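Local coordinates for phenylacetic acid degradation protein PaaI (Thermus thermophilus HB8, PDB 1WLU) that probably hydrolyses acyl-CoA thioesters as a hot dog-fold thioesterase that binds coenzyme A and belongs to the phenylacetic acid degradation pathway, at residues A[46-51]-A[96-100]. Residue numbers count along the deposited sequence, not the author numbering.
Sequences LADSAF and YRVEV
Residues 46-51 form a regular alpha-helical turn and a half, in which Ala50 N hydrogen-bonds Leu46 O at 3.3 Å and Phe51 N hydrogen-bonds Ala47 O at 2.9 Å, while 96-100 is an extended beta strand. The helix axis passes 8.6 Å from the strand axis, their N-to-C directions 140° apart. CA atoms lie nearest in the pairs Ala47-Val98 (6.2 Å) and Phe51-Tyr96 (6.7 Å). Strand alternation turns Tyr96, Val98 and Val100 toward the helix and Arg97 and Glu99, whose charges suit the partly exposed face, away from it. No hydrogen bond crosses the interface; the side-chain contacts are apolar, and 293 Å² is buried, both sides summed. Small Ala47 permits the close approach: its CB lies 3.9 Å from Val98 CG1 and 4.0 Å from Val100 CG2. Ala50 adds CB to Val98 CG1 at 4.3 Å. Beta-branched valines, both with chi1 t, suit the strand. Larger residues flank the alanines: Leu46 (chi1 t, chi2 p) brings CD2 to 4.3 Å from Val100 CG1, and Phe51, chi1 t, sets CB 4.1 Å from Val98 CG2 and its ring edge, at CD1, 3.9 Å from Tyr96 CB. Tyr96 (chi1 m) is amphipathic, its OH reaching Glu86 in a weak hydrogen bond. Phe51 lies near Ala63, which binds CoA, absent from this model; Ser49 OG hydrogen-bonds His39 NE2 of the second subunit. Helix 40-56 is the sausage of the hot dog fold, wrapped by the antiparallel sheet as the bun, in which strand 93-102 runs between strands 79-89 and 105-116, whose Ala84 and Phe110 also touch Val98.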
ATOM      1  N   LEU A  46       6.616  -1.000 -15.931  1.00 13.07           N
ATOM      2  CA  LEU A  46       5.887  -0.174 -16.885  1.00 12.68           C
ATOM      3  C   LEU A  46       5.195   0.976 -16.155  1.00 13.00           C
ATOM      4  O   LEU A  46       5.341   2.140 -16.528  1.00 13.50           O
ATOM      5  CB  LEU A  46       4.847  -1.024 -17.617  1.00 14.50           C
ATOM      6  CG  LEU A  46       3.964  -0.305 -18.636  1.00 15.57           C
ATOM      7  CD1 LEU A  46       4.793   0.073 -19.857  1.00 18.34           C
ATOM      8  CD2 LEU A  46       2.818  -1.214 -19.043  1.00 17.72           C
ATOM      9  N   ALA A  47       4.446   0.646 -15.107  1.00 12.50           N
ATOM     10  CA  ALA A  47       3.735   1.663 -14.340  1.00 12.56           C
ATOM     11  C   ALA A  47       4.704   2.625 -13.668  1.00 12.88           C
ATOM     12  O   ALA A  47       4.497   3.839 -13.683  1.00 13.03           O
ATOM     13  CB  ALA A  47       2.850   0.996 -13.293  1.00 12.09           C
ATOM     14  N   ASP A  48       5.764   2.077 -13.083  1.00 12.80           N
ATOM     15  CA  ASP A  48       6.765   2.880 -12.398  1.00 13.20           C
ATOM     16  C   ASP A  48       7.442   3.860 -13.348  1.00 14.10           C
ATOM     17  O   ASP A  48       7.789   4.973 -12.955  1.00 14.04           O
ATOM     18  CB  ASP A  48       7.818   1.969 -11.766  1.00 14.66           C
ATOM     19  CG  ASP A  48       8.797   2.729 -10.908  1.00 17.48           C
ATOM     20  OD1 ASP A  48       8.365   3.294  -9.884  1.00 21.61           O
ATOM     21  OD2 ASP A  48       9.993   2.770 -11.255  1.00 18.77           O
ATOM     22  N   SER A  49       7.634   3.444 -14.595  1.00 13.59           N
ATOM     23  CA  SER A  49       8.267   4.314 -15.582  1.00 13.98           C
ATOM     24  C   SER A  49       7.376   5.517 -15.898  1.00 13.60           C
ATOM     25  O   SER A  49       7.866   6.640 -16.007  1.00 13.99           O
ATOM     26  CB  SER A  49       8.583   3.529 -16.857  1.00 14.37           C
ATOM     27  OG  SER A  49       9.559   2.530 -16.603  1.00 15.77           O
ATOM     28  N   ALA A  50       6.073   5.284 -16.045  1.00 12.60           N
ATOM     29  CA  ALA A  50       5.142   6.378 -16.318  1.00 12.22           C
ATOM     30  C   ALA A  50       5.098   7.297 -15.093  1.00 13.11           C
ATOM     31  O   ALA A  50       5.052   8.519 -15.218  1.00 13.55           O
ATOM     32  CB  ALA A  50       3.758   5.820 -16.616  1.00 12.42           C
ATOM     33  N   PHE A  51       5.113   6.682 -13.913  1.00 12.24           N
ATOM     34  CA  PHE A  51       5.110   7.372 -12.623  1.00 12.17           C
ATOM     35  C   PHE A  51       6.347   8.271 -12.516  1.00 12.44           C
ATOM     36  O   PHE A  51       6.253   9.440 -12.134  1.00 12.62           O
ATOM     37  CB  PHE A  51       5.098   6.291 -11.528  1.00 12.36           C
ATOM     38  CG  PHE A  51       5.422   6.778 -10.141  1.00 12.07           C
ATOM     39  CD1 PHE A  51       4.607   7.696  -9.489  1.00 14.74           C
ATOM     40  CD2 PHE A  51       6.494   6.226  -9.448  1.00 14.49           C
ATOM     41  CE1 PHE A  51       4.851   8.046  -8.163  1.00 16.75           C
ATOM     42  CE2 PHE A  51       6.747   6.571  -8.122  1.00 13.35           C
ATOM     43  CZ  PHE A  51       5.920   7.481  -7.481  1.00 15.70           C
ATOM     44  N   TYR A  96       0.725  10.100  -7.457  1.00 12.06           N
ATOM     45  CA  TYR A  96       0.200   9.826  -8.787  1.00 11.99           C
ATOM     46  C   TYR A  96      -0.544   8.506  -8.859  1.00 11.98           C
ATOM     47  O   TYR A  96      -0.226   7.561  -8.136  1.00 13.32           O
ATOM     48  CB  TYR A  96       1.349   9.787  -9.806  1.00 12.96           C
ATOM     49  CG  TYR A  96       2.120  11.077  -9.878  1.00 12.31           C
ATOM     50  CD1 TYR A  96       3.013  11.437  -8.868  1.00 12.88           C
ATOM     51  CD2 TYR A  96       1.864  11.999 -10.890  1.00 12.97           C
ATOM     52  CE1 TYR A  96       3.617  12.690  -8.854  1.00 14.18           C
ATOM     53  CE2 TYR A  96       2.462  13.256 -10.887  1.00 13.06           C
ATOM     54  CZ  TYR A  96       3.329  13.595  -9.863  1.00 14.41           C
ATOM     55  OH  TYR A  96       3.865  14.860  -9.812  1.00 15.29           O
ATOM     56  N   ARG A  97      -1.541   8.460  -9.735  1.00 12.15           N
ATOM     57  CA  ARG A  97      -2.307   7.247  -9.978  1.00 13.00           C
ATOM     58  C   ARG A  97      -1.915   6.798 -11.377  1.00 13.26           C
ATOM     59  O   ARG A  97      -1.891   7.604 -12.309  1.00 13.98           O
ATOM     60  CB  ARG A  97      -3.815   7.509  -9.944  1.00 14.87           C
ATOM     61  CG  ARG A  97      -4.610   6.412 -10.656  1.00 18.56           C
ATOM     62  CD  ARG A  97      -6.109   6.494 -10.428  1.00 21.60           C
ATOM     63  NE  ARG A  97      -6.663   7.810 -10.725  1.00 24.48           N
ATOM     64  CZ  ARG A  97      -6.949   8.727  -9.805  1.00 25.01           C
ATOM     65  NH1 ARG A  97      -6.736   8.473  -8.519  1.00 24.43           N
ATOM     66  NH2 ARG A  97      -7.452   9.897 -10.173  1.00 26.28           N
ATOM     67  N   VAL A  98      -1.598   5.518 -11.522  1.00 11.77           N
ATOM     68  CA  VAL A  98      -1.215   4.989 -12.819  1.00 12.16           C
ATOM     69  C   VAL A  98      -2.079   3.792 -13.184  1.00 12.97           C
ATOM     70  O   VAL A  98      -2.036   2.753 -12.523  1.00 13.39           O
ATOM     71  CB  VAL A  98       0.270   4.558 -12.839  1.00 12.22           C
ATOM     72  CG1 VAL A  98       0.664   4.124 -14.245  1.00 12.86           C
ATOM     73  CG2 VAL A  98       1.157   5.710 -12.380  1.00 14.83           C
ATOM     74  N   GLU A  99      -2.880   3.951 -14.229  1.00 12.66           N
ATOM     75  CA  GLU A  99      -3.736   2.873 -14.692  1.00 13.04           C
ATOM     76  C   GLU A  99      -3.000   2.067 -15.754  1.00 13.23           C
ATOM     77  O   GLU A  99      -2.464   2.629 -16.711  1.00 13.95           O
ATOM     78  CB  GLU A  99      -5.034   3.438 -15.271  1.00 13.84           C
ATOM     79  CG  GLU A  99      -6.019   3.909 -14.210  1.00 15.98           C
ATOM     80  CD  GLU A  99      -7.278   4.509 -14.800  1.00 20.21           C
ATOM     81  OE1 GLU A  99      -7.615   4.170 -15.953  1.00 22.22           O
ATOM     82  OE2 GLU A  99      -7.938   5.309 -14.102  1.00 23.55           O
ATOM     83  N   VAL A 100      -2.952   0.754 -15.566  1.00 13.19           N
ATOM     84  CA  VAL A 100      -2.297  -0.136 -16.520  1.00 12.75           C
ATOM     85  C   VAL A 100      -3.428  -0.748 -17.335  1.00 13.08           C
ATOM     86  O   VAL A 100      -4.277  -1.469 -16.804  1.00 14.13           O
ATOM     87  CB  VAL A 100      -1.480  -1.224 -15.793  1.00 13.07           C
ATOM     88  CG1 VAL A 100      -0.777  -2.116 -16.803  1.00 13.97           C
ATOM     89  CG2 VAL A 100      -0.452  -0.561 -14.882  1.00 14.67           C
TER